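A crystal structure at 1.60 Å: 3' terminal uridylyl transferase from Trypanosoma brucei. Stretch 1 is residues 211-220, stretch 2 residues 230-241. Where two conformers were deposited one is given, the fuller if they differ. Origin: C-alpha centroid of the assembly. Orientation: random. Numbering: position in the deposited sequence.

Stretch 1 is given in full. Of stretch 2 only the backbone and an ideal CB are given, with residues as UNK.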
ATOM      1  N   ASP A 211      13.960 -17.690  42.176  1.00 24.48           N
ATOM      2  CA  ASP A 211      13.557 -17.742  40.754  1.00 23.64           C
ATOM      3  C   ASP A 211      12.431 -16.752  40.465  1.00 23.21           C
ATOM      4  O   ASP A 211      12.442 -16.065  39.424  1.00 22.57           O
ATOM      5  CB  ASP A 211      13.041 -19.125  40.360  1.00 23.57           C
ATOM      6  CG  ASP A 211      14.122 -20.168  40.255  1.00 23.90           C
ATOM      7  OD1 ASP A 211      15.213 -19.877  39.701  1.00 23.68           O
ATOM      8  OD2 ASP A 211      13.881 -21.300  40.742  1.00 24.28           O
ATOM      9  N   ARG A 212      11.438 -16.697  41.354  1.00 23.58           N
ATOM     10  CA  ARG A 212      10.299 -15.781  41.172  1.00 23.28           C
ATOM     11  C   ARG A 212      10.775 -14.334  41.116  1.00 23.16           C
ATOM     12  O   ARG A 212      10.302 -13.557  40.276  1.00 22.59           O
ATOM     13  CB  ARG A 212       9.235 -15.948  42.284  1.00 23.86           C
ATOM     14  CG  ARG A 212       8.484 -17.296  42.253  1.00 24.05           C
ATOM     15  CD  ARG A 212       7.243 -17.368  43.187  1.00 28.40           C
ATOM     16  NE  ARG A 212       7.547 -17.200  44.598  1.00 31.33           N
ATOM     17  CZ  ARG A 212       7.898 -18.187  45.434  1.00 34.31           C
ATOM     18  NH1 ARG A 212       8.017 -19.442  44.997  1.00 31.38           N
ATOM     19  NH2 ARG A 212       8.152 -17.915  46.715  1.00 41.22           N
ATOM     20  N   LEU A 213      11.706 -13.969  41.991  1.00 23.73           N
ATOM     21  CA  LEU A 213      12.232 -12.601  41.992  1.00 23.73           C
ATOM     22  C   LEU A 213      13.024 -12.296  40.732  1.00 23.10           C
ATOM     23  O   LEU A 213      12.991 -11.166  40.225  1.00 24.85           O
ATOM     24  CB  LEU A 213      13.079 -12.326  43.242  1.00 24.58           C
ATOM     25  CG  LEU A 213      12.292 -12.281  44.554  1.00 31.60           C
ATOM     26  CD1 LEU A 213      13.263 -12.185  45.718  1.00 37.07           C
ATOM     27  CD2 LEU A 213      11.341 -11.104  44.568  1.00 31.33           C
ATOM     28  N   LEU A 214      13.704 -13.301  40.196  1.00 22.95           N
ATOM     29  CA  LEU A 214      14.472 -13.110  38.975  1.00 22.41           C
ATOM     30  C   LEU A 214      13.546 -12.904  37.791  1.00 21.69           C
ATOM     31  O   LEU A 214      13.795 -12.037  36.949  1.00 21.78           O
ATOM     32  CB  LEU A 214      15.445 -14.287  38.736  1.00 22.54           C
ATOM     33  CG  LEU A 214      16.670 -14.273  39.656  1.00 24.10           C
ATOM     34  CD1 LEU A 214      17.478 -15.592  39.588  1.00 24.40           C
ATOM     35  CD2 LEU A 214      17.552 -13.093  39.308  1.00 30.05           C
ATOM     36  N   LEU A 215      12.474 -13.692  37.693  1.00 21.46           N
ATOM     37  CA  LEU A 215      11.560 -13.528  36.562  1.00 20.75           C
ATOM     38  C   LEU A 215      10.888 -12.163  36.625  1.00 20.62           C
ATOM     39  O   LEU A 215      10.782 -11.457  35.612  1.00 20.06           O
ATOM     40  CB  LEU A 215      10.512 -14.646  36.528  1.00 20.72           C
ATOM     41  CG  LEU A 215       9.453 -14.591  35.422  1.00 22.90           C
ATOM     42  CD1 LEU A 215      10.096 -14.442  34.027  1.00 25.17           C
ATOM     43  CD2 LEU A 215       8.482 -15.783  35.447  1.00 23.50           C
ATOM     44  N   GLU A 216      10.409 -11.793  37.809  1.00 21.16           N
ATOM     45  CA  GLU A 216       9.754 -10.487  37.950  1.00 21.13           C
ATOM     46  C   GLU A 216      10.730  -9.365  37.611  1.00 21.04           C
ATOM     47  O   GLU A 216      10.349  -8.360  36.970  1.00 21.19           O
ATOM     48  CB  GLU A 216       9.232 -10.308  39.374  1.00 23.97           C
ATOM     49  CG  GLU A 216       8.110 -11.255  39.740  1.00 29.31           C
ATOM     50  CD  GLU A 216       7.713 -11.145  41.197  1.00 36.75           C
ATOM     51  OE1 GLU A 216       7.713 -10.004  41.722  1.00 37.74           O
ATOM     52  OE2 GLU A 216       7.412 -12.194  41.807  1.00 34.06           O
ATOM     53  N   GLY A 217      11.975  -9.544  38.035  1.00 21.43           N
ATOM     54  CA  GLY A 217      13.046  -8.604  37.746  1.00 25.78           C
ATOM     55  C   GLY A 217      13.275  -8.437  36.258  1.00 25.33           C
ATOM     56  O   GLY A 217      13.467  -7.318  35.781  1.00 27.82           O
ATOM     57  N   SER A 218      13.277  -9.550  35.524  1.00 21.57           N
ATOM     58  CA  SER A 218      13.445  -9.516  34.073  0.51 22.13           C
ATOM     59  C   SER A 218      12.337  -8.729  33.407  1.00 23.93           C
ATOM     60  O   SER A 218      12.579  -7.947  32.464  1.00 24.00           O
ATOM     61  CB  SER A 218      13.468 -10.939  33.510  0.51 21.60           C
ATOM     62  OG  SER A 218      14.695 -11.568  33.814  0.51 21.44           O
ATOM     63  N   VAL A 219      11.113  -8.944  33.875  1.00 19.19           N
ATOM     64  CA  VAL A 219       9.981  -8.210  33.324  1.00 18.79           C
ATOM     65  C   VAL A 219      10.116  -6.715  33.622  1.00 25.49           C
ATOM     66  O   VAL A 219       9.968  -5.869  32.719  1.00 24.04           O
ATOM     67  CB  VAL A 219       8.660  -8.745  33.857  1.00 21.62           C
ATOM     68  CG1 VAL A 219       7.521  -7.828  33.486  1.00 25.62           C
ATOM     69  CG2 VAL A 219       8.422 -10.171  33.302  1.00 21.75           C
ATOM     70  N   ARG A 220      10.416  -6.389  34.877  1.00 22.41           N
ATOM     71  CA  ARG A 220      10.552  -4.980  35.266  1.00 22.43           C
ATOM     72  C   ARG A 220      11.662  -4.277  34.505  1.00 24.01           C
ATOM     73  O   ARG A 220      11.517  -3.110  34.113  1.00 26.38           O
ATOM     74  CB  ARG A 220      10.809  -4.851  36.766  1.00 25.63           C
ATOM     75  CG  ARG A 220       9.559  -5.097  37.572  1.00 27.85           C
ATOM     76  CD  ARG A 220       9.781  -4.983  39.078  1.00 37.14           C
ATOM     77  NE  ARG A 220       8.583  -5.404  39.810  1.00 40.64           N
ATOM     78  CZ  ARG A 220       7.456  -4.695  39.884  1.00 44.65           C
ATOM     79  NH1 ARG A 220       7.367  -3.511  39.282  1.00 47.18           N
ATOM     80  NH2 ARG A 220       6.418  -5.169  40.571  1.00 43.84           N
ATOM     81  N   UNK A 230       0.906  -5.078  37.763  1.00 27.44           N
ATOM     82  CA  UNK A 230       0.588  -6.129  38.701  1.00 25.86           C
ATOM     83  C   UNK A 230       1.293  -7.393  38.240  1.00 26.02           C
ATOM     84  O   UNK A 230       1.363  -7.655  37.036  1.00 26.27           O
ATOM     85  CB  UNK A 230      -0.923  -6.339  38.815  1.00 25.86           C
ATOM     86  N   UNK A 231       1.836  -8.140  39.184  1.00 25.42           N
ATOM     87  CA  UNK A 231       2.439  -9.429  38.891  1.00 26.57           C
ATOM     88  C   UNK A 231       1.918 -10.412  39.928  1.00 27.31           C
ATOM     89  O   UNK A 231       1.869 -10.071  41.120  1.00 31.24           O
ATOM     90  CB  UNK A 231       3.967  -9.356  38.900  1.00 26.57           C
ATOM     91  N   UNK A 232       1.511 -11.609  39.497  1.00 25.67           N
ATOM     92  CA  UNK A 232       1.049 -12.623  40.447  1.00 27.69           C
ATOM     93  C   UNK A 232       1.342 -14.074  40.031  1.00 29.08           C
ATOM     94  O   UNK A 232       1.451 -14.383  38.846  1.00 29.24           O
ATOM     95  CB  UNK A 232      -0.458 -12.461  40.653  1.00 27.69           C
ATOM     96  N   UNK A 233       1.478 -14.956  41.014  1.00 27.58           N
ATOM     97  CA  UNK A 233       1.844 -16.347  40.755  1.00 25.43           C
ATOM     98  C   UNK A 233       0.739 -17.323  41.127  1.00 31.02           C
ATOM     99  O   UNK A 233      -0.050 -17.066  42.041  1.00 33.16           O
ATOM    100  CB  UNK A 233       3.119 -16.703  41.523  1.00 25.43           C
ATOM    101  N   UNK A 234       0.690 -18.459  40.436  1.00 30.25           N
ATOM    102  CA  UNK A 234      -0.251 -19.501  40.835  1.00 30.95           C
ATOM    103  C   UNK A 234       0.229 -20.321  42.033  1.00 34.60           C
ATOM    104  O   UNK A 234       1.352 -20.140  42.524  1.00 36.94           O
ATOM    105  CB  UNK A 234      -0.513 -20.435  39.652  1.00 30.95           C
ATOM    106  N   UNK A 235      -0.616 -21.229  42.502  1.00 34.50           N
ATOM    107  CA  UNK A 235      -0.402 -21.850  43.810  1.00 35.11           C
ATOM    108  C   UNK A 235       0.827 -22.749  43.739  1.00 36.11           C
ATOM    109  O   UNK A 235       1.525 -22.943  44.728  1.00 40.07           O
ATOM    110  CB  UNK A 235      -1.632 -22.647  44.250  1.00 35.11           C
ATOM    111  N   UNK A 236       1.091 -23.281  42.545  1.00 35.68           N
ATOM    112  CA  UNK A 236       2.190 -24.223  42.336  1.00 30.52           C
ATOM    113  C   UNK A 236       3.498 -23.553  41.875  1.00 33.53           C
ATOM    114  O   UNK A 236       4.496 -24.245  41.620  1.00 32.69           O
ATOM    115  CB  UNK A 236       1.766 -25.271  41.305  1.00 30.52           C
ATOM    116  N   UNK A 237       3.486 -22.222  41.796  1.00 31.95           N
ATOM    117  CA  UNK A 237       4.667 -21.442  41.419  1.00 30.46           C
ATOM    118  C   UNK A 237       5.217 -21.824  40.056  1.00 27.53           C
ATOM    119  O   UNK A 237       6.441 -21.776  39.846  1.00 25.72           O
ATOM    120  CB  UNK A 237       5.763 -21.613  42.473  1.00 30.46           C
ATOM    121  N   UNK A 238       4.342 -22.206  39.133  1.00 23.47           N
ATOM    122  CA  UNK A 238       4.790 -22.554  37.779  1.00 23.98           C
ATOM    123  C   UNK A 238       4.087 -21.768  36.693  1.00 24.46           C
ATOM    124  O   UNK A 238       4.194 -22.070  35.502  1.00 24.63           O
ATOM    125  CB  UNK A 238       4.579 -24.049  37.529  1.00 23.98           C
ATOM    126  N   UNK A 239       3.389 -20.714  37.103  1.00 24.40           N
ATOM    127  CA  UNK A 239       2.847 -19.773  36.168  1.00 24.68           C
ATOM    128  C   UNK A 239       2.859 -18.402  36.807  1.00 25.84           C
ATOM    129  O   UNK A 239       2.412 -18.234  37.936  1.00 26.53           O
ATOM    130  CB  UNK A 239       1.437 -20.175  35.731  1.00 24.68           C
ATOM    131  N   UNK A 240       3.392 -17.426  36.092  1.00 20.77           N
ATOM    132  CA  UNK A 240       3.366 -16.043  36.555  1.00 22.47           C
ATOM    133  C   UNK A 240       2.591 -15.220  35.552  1.00 23.56           C
ATOM    134  O   UNK A 240       2.841 -15.264  34.355  1.00 19.94           O
ATOM    135  CB  UNK A 240       4.779 -15.487  36.745  1.00 22.47           C
ATOM    136  N   UNK A 241       1.639 -14.438  36.037  1.00 24.20           N
ATOM    137  CA  UNK A 241       0.917 -13.527  35.159  1.00 26.82           C
ATOM    138  C   UNK A 241       1.357 -12.102  35.458  1.00 24.84           C
ATOM    139  O   UNK A 241       1.778 -11.803  36.574  1.00 22.99           O
ATOM    140  CB  UNK A 241      -0.596 -13.678  35.329  1.00 26.82           C
TER

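Stretch 1 is a helix. Stretch 2 is a hairpin packed against it, its first strand roughly antiparallel to the helix axis (153°).

Position 230 points away from the helix. Stretch 1 sets no limit on it. It is Gln230, extended and exposed.

Position 231 points toward the helix. Its ideal CB lies 4.6 Å from Glu216 CG and 5.1 Å from Arg220 NH2. The gap is short, so a small or medium side chain suits, and a beta-branched one fits a strand well. It is Val231; its CG1 rests 3.7 Å from Glu216 CG, against the aliphatic part of that side chain.

Position 232 points away again, and many residues would do. It is Trp232, which makes no contact with the helix.

Position 233 points toward the helix, its ideal CB 4.5 Å from Arg212 CD. Beyond lie the methylenes of Arg212, the CD2 methyl of Leu215 and the carboxylate of Glu216. A long or flat side chain suits, and one with a donor could use the carboxylate. It is Trp233. Its NE1 donates a hydrogen bond to Glu216 OE2 (3.0 Å, 150°), near the ring plane. Arg212 CG sits over one face, 3.5 Å from the centroid of the six-membered ring in a CH-pi contact. Leu215 CD2 is 3.6 Å from Trp233 CH2.

Positions 234 to 237 form a type I turn. Position 234 is out of reach of the helix; a short polar side chain could accept from the amides just after the turn. Asn234 OD1 accepts from the N of 238 (3.0 Å). The N of 239 gives Asn234 OD1 a weak bond (3.1 Å). Positions 235 and 236 are also out of reach, and polar residues suit. They are Arg235 and Thr236.

Position 237 has phi/psi of 58/33, where Gly, Asn or Asp is common. Its ideal CB lies 4.0 Å from Arg212 NH1, so a small polar or acidic residue suits. It is Ser237, with OG 3.3 Å from Arg212 NH1.

Position 238 is out of reach; a short polar or acidic side chain could serve the turn. It is Asp238; OD1 accepts from Asn234 ND2 (2.9 Å) and Thr236 OG1 (2.7 Å).

Position 239 points away, so stretch 1 leaves the choice open. It is Met239.

Position 240 points toward the helix, its ideal CB 3.9 Å from Leu215 CD2. Leu215 and Val219 offer an apolar surface, suiting Leu, Ile or Met. Met240 reaches along it: SD is 3.6 Å from Glu216 CG and 3.8 Å from Leu215 CD2, and CE is 4.0 Å from Val219 CG2.

Position 241 is out of reach, so stretch 1 favours no side chain. It is Ser241.

Stretch 2 (230-241) QVWWNRTSDMMS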
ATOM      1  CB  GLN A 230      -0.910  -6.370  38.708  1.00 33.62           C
ATOM      2  CG  GLN A 230      -1.340  -7.446  39.670  1.00 41.34           C
ATOM      3  CD  GLN A 230      -2.832  -7.695  39.647  1.00 49.78           C
ATOM      4  OE1 GLN A 230      -3.508  -7.480  38.641  1.00 51.73           O
ATOM      5  NE2 GLN A 230      -3.353  -8.144  40.765  1.00 57.26           N
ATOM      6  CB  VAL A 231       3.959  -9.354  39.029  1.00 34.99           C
ATOM      7  CG1 VAL A 231       4.542 -10.738  39.053  1.00 39.03           C
ATOM      8  CG2 VAL A 231       4.548  -8.550  37.883  1.00 38.58           C
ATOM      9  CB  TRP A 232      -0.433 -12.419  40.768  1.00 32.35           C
ATOM     10  CG  TRP A 232      -1.415 -12.655  39.637  1.00 32.58           C
ATOM     11  CD1 TRP A 232      -2.246 -13.732  39.507  1.00 33.80           C
ATOM     12  CD2 TRP A 232      -1.722 -11.776  38.529  1.00 29.10           C
ATOM     13  NE1 TRP A 232      -3.033 -13.592  38.390  1.00 29.79           N
ATOM     14  CE2 TRP A 232      -2.736 -12.403  37.770  1.00 29.91           C
ATOM     15  CE3 TRP A 232      -1.239 -10.525  38.107  1.00 28.00           C
ATOM     16  CZ2 TRP A 232      -3.263 -11.836  36.603  1.00 33.81           C
ATOM     17  CZ3 TRP A 232      -1.763  -9.960  36.936  1.00 32.28           C
ATOM     18  CH2 TRP A 232      -2.767 -10.619  36.198  1.00 31.87           C
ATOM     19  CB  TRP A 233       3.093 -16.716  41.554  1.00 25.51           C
ATOM     20  CG  TRP A 233       4.336 -16.067  41.073  1.00 24.78           C
ATOM     21  CD1 TRP A 233       4.769 -14.799  41.344  1.00 25.00           C
ATOM     22  CD2 TRP A 233       5.324 -16.659  40.224  1.00 24.28           C
ATOM     23  NE1 TRP A 233       5.960 -14.554  40.694  1.00 26.53           N
ATOM     24  CE2 TRP A 233       6.327 -15.687  40.011  1.00 26.01           C
ATOM     25  CE3 TRP A 233       5.446 -17.908  39.609  1.00 26.33           C
ATOM     26  CZ2 TRP A 233       7.455 -15.937  39.223  1.00 24.29           C
ATOM     27  CZ3 TRP A 233       6.567 -18.157  38.829  1.00 24.68           C
ATOM     28  CH2 TRP A 233       7.551 -17.172  38.633  1.00 22.76           C
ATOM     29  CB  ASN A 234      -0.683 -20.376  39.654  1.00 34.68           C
ATOM     30  CG  ASN A 234       0.418 -21.303  39.171  1.00 32.71           C
ATOM     31  OD1 ASN A 234       1.569 -21.182  39.577  1.00 29.40           O
ATOM     32  ND2 ASN A 234       0.053 -22.255  38.323  1.00 30.41           N
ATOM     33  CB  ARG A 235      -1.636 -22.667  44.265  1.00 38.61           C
ATOM     34  CG  ARG A 235      -3.025 -21.933  44.341  1.00 58.89           C
ATOM     35  CD  ARG A 235      -3.008 -20.441  43.930  1.00 58.00           C
ATOM     36  NE  ARG A 235      -3.922 -20.063  42.840  1.00 54.60           N
ATOM     37  CZ  ARG A 235      -4.008 -20.646  41.640  1.00 49.11           C
ATOM     38  NH1 ARG A 235      -3.257 -21.690  41.316  1.00 42.09           N
ATOM     39  NH2 ARG A 235      -4.876 -20.185  40.753  1.00 51.88           N
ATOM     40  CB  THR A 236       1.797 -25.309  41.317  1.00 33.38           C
ATOM     41  OG1 THR A 236       1.044 -24.719  40.254  1.00 35.30           O
ATOM     42  CG2 THR A 236       0.948 -26.375  41.982  1.00 38.67           C
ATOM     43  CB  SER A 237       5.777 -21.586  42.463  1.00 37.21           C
ATOM     44  OG  SER A 237       5.415 -20.976  43.690  1.00 45.87           O
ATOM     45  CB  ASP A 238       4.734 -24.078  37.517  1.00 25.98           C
ATOM     46  CG  ASP A 238       3.367 -24.685  37.816  1.00 35.18           C
ATOM     47  OD1 ASP A 238       2.390 -23.924  38.016  1.00 35.53           O
ATOM     48  OD2 ASP A 238       3.278 -25.932  37.837  1.00 38.60           O
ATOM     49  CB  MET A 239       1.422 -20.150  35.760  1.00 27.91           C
ATOM     50  CG  MET A 239       0.815 -19.119  34.851  1.00 35.24           C
ATOM     51  SD  MET A 239      -0.890 -19.521  34.457  1.00 60.31           S
ATOM     52  CE  MET A 239      -1.611 -19.533  36.096  1.00 54.35           C
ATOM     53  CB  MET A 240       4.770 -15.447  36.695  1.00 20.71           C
ATOM     54  CG  MET A 240       4.765 -14.072  37.413  1.00 22.94           C
ATOM     55  SD  MET A 240       6.348 -13.205  37.349  1.00 24.49           S
ATOM     56  CE  MET A 240       6.224 -12.374  35.757  1.00 22.58           C
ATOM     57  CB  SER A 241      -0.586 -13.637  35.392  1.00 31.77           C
ATOM     58  OG  SER A 241      -1.032 -14.970  35.248  1.00 33.42           O
TER
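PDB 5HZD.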